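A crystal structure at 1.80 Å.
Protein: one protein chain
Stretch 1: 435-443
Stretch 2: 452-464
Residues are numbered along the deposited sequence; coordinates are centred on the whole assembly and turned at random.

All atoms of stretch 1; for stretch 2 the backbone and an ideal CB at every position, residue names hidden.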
ATOM      1  N   ASP A 435      -9.991  17.609 -31.844  1.00 25.59           N
ATOM      2  CA  ASP A 435     -10.690  16.620 -32.651  1.00 24.71           C
ATOM      3  C   ASP A 435      -9.780  15.936 -33.667  1.00 24.20           C
ATOM      4  O   ASP A 435     -10.275  15.324 -34.620  1.00 26.23           O
ATOM      5  CB  ASP A 435     -11.892  17.264 -33.345  1.00 27.65           C
ATOM      6  CG  ASP A 435     -11.500  18.326 -34.355  1.00 30.16           C
ATOM      7  OD1 ASP A 435     -10.291  18.514 -34.620  1.00 27.54           O
ATOM      8  OD2 ASP A 435     -12.417  18.980 -34.896  1.00 32.04           O
ATOM      9  N   GLY A 436      -8.464  16.027 -33.481  1.00 25.19           N
ATOM     10  CA  GLY A 436      -7.522  15.402 -34.381  1.00 24.74           C
ATOM     11  C   GLY A 436      -7.360  13.914 -34.132  1.00 25.28           C
ATOM     12  O   GLY A 436      -8.149  13.288 -33.418  1.00 25.32           O
ATOM     13  N   PRO A 437      -6.326  13.320 -34.727  1.00 24.74           N
ATOM     14  CA  PRO A 437      -6.108  11.877 -34.572  1.00 24.78           C
ATOM     15  C   PRO A 437      -5.809  11.489 -33.129  1.00 21.71           C
ATOM     16  O   PRO A 437      -5.091  12.187 -32.410  1.00 18.34           O
ATOM     17  CB  PRO A 437      -4.906  11.602 -35.484  1.00 25.12           C
ATOM     18  CG  PRO A 437      -4.882  12.750 -36.443  1.00 29.18           C
ATOM     19  CD  PRO A 437      -5.378  13.927 -35.679  1.00 27.37           C
ATOM     20  N   HIS A 438      -6.369  10.355 -32.715  1.00 24.57           N
ATOM     21  CA  HIS A 438      -6.119   9.808 -31.389  1.00 22.03           C
ATOM     22  C   HIS A 438      -6.000   8.297 -31.482  1.00 20.60           C
ATOM     23  O   HIS A 438      -6.405   7.683 -32.472  1.00 21.42           O
ATOM     24  CB  HIS A 438      -7.223  10.193 -30.395  1.00 19.94           C
ATOM     25  CG  HIS A 438      -8.603   9.814 -30.836  1.00 20.60           C
ATOM     26  ND1 HIS A 438      -9.594  10.749 -31.055  1.00 20.99           N
ATOM     27  CD2 HIS A 438      -9.172   8.605 -31.057  1.00 21.22           C
ATOM     28  CE1 HIS A 438     -10.707  10.132 -31.413  1.00 22.11           C
ATOM     29  NE2 HIS A 438     -10.479   8.831 -31.426  1.00 24.92           N
ATOM     30  N   ARG A 439      -5.428   7.699 -30.435  1.00 18.55           N
ATOM     31  CA  ARG A 439      -5.311   6.250 -30.312  1.00 15.88           C
ATOM     32  C   ARG A 439      -6.071   5.779 -29.082  1.00 18.51           C
ATOM     33  O   ARG A 439      -5.977   6.396 -28.017  1.00 18.02           O
ATOM     34  CB  ARG A 439      -3.840   5.807 -30.211  1.00 21.63           C
ATOM     35  CG  ARG A 439      -3.656   4.312 -30.418  1.00 22.26           C
ATOM     36  CD  ARG A 439      -2.195   3.857 -30.387  1.00 31.78           C
ATOM     37  NE  ARG A 439      -2.128   2.407 -30.587  1.00 38.46           N
ATOM     38  CZ  ARG A 439      -1.135   1.624 -30.171  1.00 37.65           C
ATOM     39  NH1 ARG A 439      -0.099   2.145 -29.526  1.00 37.98           N
ATOM     40  NH2 ARG A 439      -1.185   0.315 -30.401  1.00 35.38           N
ATOM     41  N   VAL A 440      -6.827   4.693 -29.237  1.00 19.12           N
ATOM     42  CA  VAL A 440      -7.545   4.034 -28.148  1.00 19.03           C
ATOM     43  C   VAL A 440      -6.933   2.653 -27.951  1.00 21.63           C
ATOM     44  O   VAL A 440      -6.971   1.818 -28.863  1.00 18.62           O
ATOM     45  CB  VAL A 440      -9.046   3.909 -28.448  1.00 21.14           C
ATOM     46  CG1 VAL A 440      -9.782   3.360 -27.240  1.00 20.31           C
ATOM     47  CG2 VAL A 440      -9.623   5.244 -28.919  1.00 19.07           C
ATOM     48  N   VAL A 441      -6.382   2.410 -26.765  1.00 15.76           N
ATOM     49  CA  VAL A 441      -5.809   1.117 -26.412  1.00 18.49           C
ATOM     50  C   VAL A 441      -6.534   0.576 -25.185  1.00 19.68           C
ATOM     51  O   VAL A 441      -6.943   1.336 -24.300  1.00 18.61           O
ATOM     52  CB  VAL A 441      -4.291   1.236 -26.148  1.00 18.49           C
ATOM     53  CG1 VAL A 441      -3.711  -0.102 -25.777  1.00 17.51           C
ATOM     54  CG2 VAL A 441      -3.582   1.793 -27.369  1.00 21.75           C
ATOM     55  N   ARG A 442      -6.691  -0.747 -25.126  1.00 15.36           N
ATOM     56  CA  ARG A 442      -7.382  -1.394 -24.018  1.00 18.04           C
ATOM     57  C   ARG A 442      -6.519  -2.514 -23.447  1.00 17.50           C
ATOM     58  O   ARG A 442      -6.009  -3.344 -24.206  1.00 16.99           O
ATOM     59  CB  ARG A 442      -8.732  -1.941 -24.489  1.00 19.04           C
ATOM     60  CG  ARG A 442      -9.363  -2.993 -23.594  1.00 25.91           C
ATOM     61  CD  ARG A 442     -10.775  -3.362 -24.106  1.00 26.65           C
ATOM     62  NE  ARG A 442     -10.769  -4.370 -25.166  1.00 26.42           N
ATOM     63  CZ  ARG A 442     -11.046  -5.662 -24.986  1.00 31.65           C
ATOM     64  NH1 ARG A 442     -11.343  -6.127 -23.776  1.00 30.32           N
ATOM     65  NH2 ARG A 442     -11.028  -6.493 -26.021  1.00 32.58           N
ATOM     66  N   TYR A 443      -6.364  -2.530 -22.112  1.00 13.41           N
ATOM     67  CA  TYR A 443      -5.650  -3.569 -21.373  1.00 15.21           C
ATOM     68  C   TYR A 443      -6.609  -4.272 -20.417  1.00 18.19           C
ATOM     69  O   TYR A 443      -7.499  -3.643 -19.838  1.00 14.57           O
ATOM     70  CB  TYR A 443      -4.471  -2.998 -20.554  1.00 15.23           C
ATOM     71  CG  TYR A 443      -3.538  -2.105 -21.329  1.00 15.96           C
ATOM     72  CD1 TYR A 443      -3.846  -0.770 -21.545  1.00 19.17           C
ATOM     73  CD2 TYR A 443      -2.333  -2.589 -21.825  1.00 16.85           C
ATOM     74  CE1 TYR A 443      -2.991   0.057 -22.253  1.00 18.55           C
ATOM     75  CE2 TYR A 443      -1.475  -1.771 -22.533  1.00 18.82           C
ATOM     76  CZ  TYR A 443      -1.810  -0.451 -22.741  1.00 20.21           C
ATOM     77  OH  TYR A 443      -0.968   0.367 -23.439  1.00 26.46           O
ATOM     78  N   UNK A 452      -2.203  -7.476 -20.229  1.00 14.37           N
ATOM     79  CA  UNK A 452      -1.668  -7.116 -21.532  1.00 18.78           C
ATOM     80  C   UNK A 452      -2.722  -6.387 -22.360  1.00 19.28           C
ATOM     81  O   UNK A 452      -3.922  -6.402 -22.050  1.00 15.12           O
ATOM     82  CB  UNK A 452      -1.175  -8.362 -22.271  1.00 18.78           C
ATOM     83  N   UNK A 453      -2.245  -5.742 -23.423  1.00 15.89           N
ATOM     84  CA  UNK A 453      -3.105  -5.026 -24.363  1.00 19.96           C
ATOM     85  C   UNK A 453      -3.968  -6.004 -25.135  1.00 22.31           C
ATOM     86  O   UNK A 453      -3.471  -7.021 -25.623  1.00 18.70           O
ATOM     87  CB  UNK A 453      -2.272  -4.179 -25.327  1.00 19.96           C
ATOM     88  N   UNK A 454      -5.259  -5.709 -25.259  1.00 19.48           N
ATOM     89  CA  UNK A 454      -6.150  -6.597 -25.999  1.00 21.66           C
ATOM     90  C   UNK A 454      -6.422  -6.124 -27.416  1.00 24.01           C
ATOM     91  O   UNK A 454      -6.457  -6.945 -28.347  1.00 22.95           O
ATOM     92  CB  UNK A 454      -7.476  -6.742 -25.250  1.00 21.66           C
ATOM     93  N   UNK A 455      -6.602  -4.823 -27.607  1.00 19.35           N
ATOM     94  CA  UNK A 455      -6.856  -4.276 -28.931  1.00 19.95           C
ATOM     95  C   UNK A 455      -6.547  -2.790 -28.909  1.00 24.69           C
ATOM     96  O   UNK A 455      -6.262  -2.204 -27.859  1.00 21.31           O
ATOM     97  CB  UNK A 455      -8.300  -4.530 -29.370  1.00 19.95           C
ATOM     98  N   UNK A 456      -6.622  -2.187 -30.089  1.00 19.08           N
ATOM     99  CA  UNK A 456      -6.329  -0.775 -30.260  1.00 22.31           C
ATOM    100  C   UNK A 456      -6.768  -0.355 -31.651  1.00 23.17           C
ATOM    101  O   UNK A 456      -6.827  -1.171 -32.578  1.00 26.21           O
ATOM    102  CB  UNK A 456      -4.843  -0.485 -30.041  1.00 22.31           C
ATOM    103  N   UNK A 457      -7.044   0.935 -31.785  1.00 19.23           N
ATOM    104  CA  UNK A 457      -7.358   1.529 -33.074  1.00 23.43           C
ATOM    105  C   UNK A 457      -7.068   3.016 -32.991  1.00 22.01           C
ATOM    106  O   UNK A 457      -6.850   3.576 -31.911  1.00 19.91           O
ATOM    107  CB  UNK A 457      -8.813   1.270 -33.471  1.00 23.43           C
ATOM    108  N   UNK A 458      -7.046   3.649 -34.157  1.00 20.35           N
ATOM    109  CA  UNK A 458      -6.883   5.085 -34.253  1.00 22.86           C
ATOM    110  C   UNK A 458      -8.123   5.686 -34.893  1.00 21.93           C
ATOM    111  O   UNK A 458      -8.780   5.063 -35.737  1.00 23.61           O
ATOM    112  CB  UNK A 458      -5.627   5.443 -35.050  1.00 22.86           C
ATOM    113  N   UNK A 459      -8.442   6.899 -34.474  1.00 22.84           N
ATOM    114  CA  UNK A 459      -9.623   7.570 -34.967  1.00 22.65           C
ATOM    115  C   UNK A 459      -9.438   9.062 -34.835  1.00 24.90           C
ATOM    116  O   UNK A 459      -8.366   9.548 -34.470  1.00 25.44           O
ATOM    117  CB  UNK A 459     -10.875   7.107 -34.219  1.00 22.65           C
ATOM    118  N   UNK A 460     -10.508   9.791 -35.144  1.00 26.18           N
ATOM    119  CA  UNK A 460     -10.514  11.241 -35.075  1.00 26.63           C
ATOM    120  C   UNK A 460     -11.755  11.693 -34.321  1.00 19.19           C
ATOM    121  O   UNK A 460     -12.653  10.904 -34.022  1.00 24.54           O
ATOM    122  CB  UNK A 460     -10.466  11.860 -36.473  1.00 26.63           C
ATOM    123  N   UNK A 461     -11.806  12.980 -34.022  1.00 23.57           N
ATOM    124  CA  UNK A 461     -12.918  13.538 -33.284  1.00 23.96           C
ATOM    125  C   UNK A 461     -12.557  13.768 -31.827  1.00 25.34           C
ATOM    126  O   UNK A 461     -11.653  13.141 -31.270  1.00 25.25           O
ATOM    127  CB  UNK A 461     -14.137  12.619 -33.388  1.00 23.96           C
ATOM    128  N   UNK A 462     -13.262  14.706 -31.204  1.00 23.30           N
ATOM    129  CA  UNK A 462     -13.000  15.010 -29.804  1.00 26.24           C
ATOM    130  C   UNK A 462     -13.774  14.107 -28.852  1.00 24.30           C
ATOM    131  O   UNK A 462     -13.588  14.209 -27.633  1.00 20.99           O
ATOM    132  CB  UNK A 462     -13.344  16.473 -29.518  1.00 26.24           C
ATOM    133  N   UNK A 463     -14.625  13.226 -29.370  1.00 20.69           N
ATOM    134  CA  UNK A 463     -15.341  12.260 -28.557  1.00 20.28           C
ATOM    135  C   UNK A 463     -15.004  10.857 -29.030  1.00 23.96           C
ATOM    136  O   UNK A 463     -14.732  10.630 -30.212  1.00 21.70           O
ATOM    137  CB  UNK A 463     -16.850  12.506 -28.614  1.00 20.28           C
ATOM    138  N   UNK A 464     -15.034   9.915 -28.095  1.00 18.72           N
ATOM    139  CA  UNK A 464     -14.822   8.513 -28.412  1.00 19.81           C
ATOM    140  C   UNK A 464     -15.768   7.689 -27.550  1.00 19.82           C
ATOM    141  O   UNK A 464     -15.996   8.002 -26.374  1.00 18.34           O
ATOM    142  CB  UNK A 464     -13.365   8.103 -28.188  1.00 19.81           C
TER

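Strand 438-443 of stretch 1 pairs antiparallel with strand 452-459.

At position 452 CA-to-CB points away and nothing of stretch 1 lies within 5.5 Å of the CB; almost any side chain would do. The residue is Glu 452, whose carboxylate is bonded elsewhere in the structure.

Position 453 puts its CB 3.8 Å from Tyr 443 CE2 and 4.3 Å from Val 441 CG1, an apolar patch suited to Leu, Ile or Met. It is Met 453, as selenomethionine; with chi1 t its CG comes to 3.4 Å from Val 441 CG1.

At 454 the backbone N donates to Arg 442 O (2.7 Å), which rules out proline but otherwise leaves the side chain free. The CB lies 3.6 Å from Arg 442 NH2, over one guanidinium face, where an aliphatic or aromatic group could pack. Leu 454 is found, its CD1 3.4 Å from Arg 442 NH1.

Position 455 has CB on the side of Val 440 and Arg 442, 4.7 Å from Arg 442 NH2. The guanidinium offers donors and a positive charge, which invites Asp or Glu, though Asn or Gln could also accept. Asp 455 forms a two-pronged salt bridge: Arg 442 NE to OD1 3.0 Å, and NH2 to OD2 2.8 Å.

At 456 CB sits 3.7 Å from Val 441 CG2 and 3.8 Å from Arg 439 NH2, beside both a methyl and a donor. Ser, Thr or Ala would suit. Ser 456 accepts from Arg 439 NH2 through OG (3.3 Å).

Position 457 exchanges backbone hydrogen bonds with Val 440. Its CB is 5.0 Å from Val 440 O, leaving space for many side chains. His 457 turns its ring back, CE1 reaching 3.7 Å from Val 440 CG2, and a water joins its NE2 to that of His 438.

At 458 CB shares the side of Arg 439, favouring an acidic or simply long residue. Glu 458 packs its CG 4.2 Å from Arg 439 CG, without a salt bridge.

Position 459 pairs with His 438, and a CB would fit 3.3 Å from its NE2; small residues are plausible. Gly 459 leaves its backbone against one ring face.

At 460 CB points away overall yet lies 3.9 Å from Asp 435 O, and a long chain could fold back over residues 435-437. Arg 460 does, laying its guanidinium face over Asp 435 O.

Position 461 has phi/psi of 102/155, which calls for glycine; Gly 461 N donates to Asp 435 O (2.9 Å).

At 462 CB is sideways, 4.1 Å from Asp 435 CA, so a small residue suits; it is Ser 462. At 463 CB points away into space free of stretch 1, so many would do; it is Ser 463. At 464 CB points toward Val 440 CG2 (4.8 Å), favouring an aliphatic residue; Val 464 CG2 meets that methyl at 3.9 Å.

Stretch 2, residues 452-464: EMLDSHEGRGSSV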
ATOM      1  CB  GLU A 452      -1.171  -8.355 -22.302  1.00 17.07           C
ATOM      2  CG  GLU A 452      -2.288  -9.272 -22.865  1.00 18.85           C
ATOM      3  CD  GLU A 452      -2.731 -10.338 -21.868  1.00 22.14           C
ATOM      4  OE1 GLU A 452      -2.529 -10.130 -20.653  1.00 19.14           O
ATOM      5  OE2 GLU A 452      -3.277 -11.384 -22.291  1.00 20.39           O
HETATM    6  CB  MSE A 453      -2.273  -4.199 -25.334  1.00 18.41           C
HETATM    7  CG  MSE A 453      -3.102  -3.406 -26.322  1.00 22.36           C
HETATM    8 SE   MSE A 453      -2.012  -2.654 -27.752  0.67 28.17          SE
HETATM    9  CE  MSE A 453      -0.700  -1.647 -26.723  1.00 30.10           C
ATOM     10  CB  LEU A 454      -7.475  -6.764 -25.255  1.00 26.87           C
ATOM     11  CG  LEU A 454      -7.410  -7.545 -23.940  1.00 28.41           C
ATOM     12  CD1 LEU A 454      -8.692  -8.327 -23.745  1.00 21.28           C
ATOM     13  CD2 LEU A 454      -6.196  -8.474 -23.879  1.00 26.63           C
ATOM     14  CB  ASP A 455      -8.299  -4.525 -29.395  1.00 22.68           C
ATOM     15  CG  ASP A 455      -9.319  -4.294 -28.304  1.00 24.08           C
ATOM     16  OD1 ASP A 455      -9.094  -3.408 -27.458  1.00 24.05           O
ATOM     17  OD2 ASP A 455     -10.358  -4.996 -28.303  1.00 27.90           O
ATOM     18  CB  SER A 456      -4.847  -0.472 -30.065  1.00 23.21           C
ATOM     19  OG  SER A 456      -4.110  -0.917 -31.180  1.00 29.00           O
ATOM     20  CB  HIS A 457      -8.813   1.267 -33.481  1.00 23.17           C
ATOM     21  CG  HIS A 457      -9.796   2.186 -32.822  1.00 23.08           C
ATOM     22  ND1 HIS A 457     -10.428   1.873 -31.638  1.00 28.04           N
ATOM     23  CD2 HIS A 457     -10.248   3.412 -33.177  1.00 22.98           C
ATOM     24  CE1 HIS A 457     -11.231   2.866 -31.292  1.00 24.03           C
ATOM     25  NE2 HIS A 457     -11.144   3.811 -32.212  1.00 22.48           N
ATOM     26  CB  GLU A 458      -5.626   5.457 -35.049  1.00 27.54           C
ATOM     27  CG  GLU A 458      -4.345   4.824 -34.501  1.00 30.56           C
ATOM     28  CD  GLU A 458      -3.089   5.590 -34.895  1.00 37.54           C
ATOM     29  OE1 GLU A 458      -3.178   6.476 -35.773  1.00 35.78           O
ATOM     30  OE2 GLU A 458      -2.016   5.310 -34.318  1.00 38.33           O
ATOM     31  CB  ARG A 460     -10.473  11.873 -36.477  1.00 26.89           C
ATOM     32  CG  ARG A 460      -9.196  11.603 -37.270  1.00 36.29           C
ATOM     33  CD  ARG A 460      -9.175  12.390 -38.587  1.00 40.64           C
ATOM     34  NE  ARG A 460      -8.571  13.716 -38.438  1.00 39.44           N
ATOM     35  CZ  ARG A 460      -9.249  14.821 -38.135  1.00 34.20           C
ATOM     36  NH1 ARG A 460     -10.562  14.771 -37.945  1.00 42.06           N
ATOM     37  NH2 ARG A 460      -8.611  15.980 -38.014  1.00 36.52           N
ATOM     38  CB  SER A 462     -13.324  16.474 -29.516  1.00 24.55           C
ATOM     39  OG  SER A 462     -14.682  16.733 -29.787  1.00 28.16           O
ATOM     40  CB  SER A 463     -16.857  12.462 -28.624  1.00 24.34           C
ATOM     41  OG  SER A 463     -17.254  13.598 -27.879  1.00 30.50           O
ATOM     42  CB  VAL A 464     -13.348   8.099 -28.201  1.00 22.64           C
ATOM     43  CG1 VAL A 464     -12.848   8.616 -26.875  1.00 25.31           C
ATOM     44  CG2 VAL A 464     -13.197   6.588 -28.274  1.00 24.19           C
TER
HETATM   45  O   HOH W   1      -8.761  13.427 -30.901  1.00 20.57           O
HETATM   46  O   HOH W   2     -12.431   6.438 -32.125  1.00 24.91           O
HETATM   47  O   HOH W   3      -3.941   1.496 -33.360  1.00 26.43           O
HETATM   48  O   HOH W   4      -9.644  -0.334 -28.721  1.00 33.68           O
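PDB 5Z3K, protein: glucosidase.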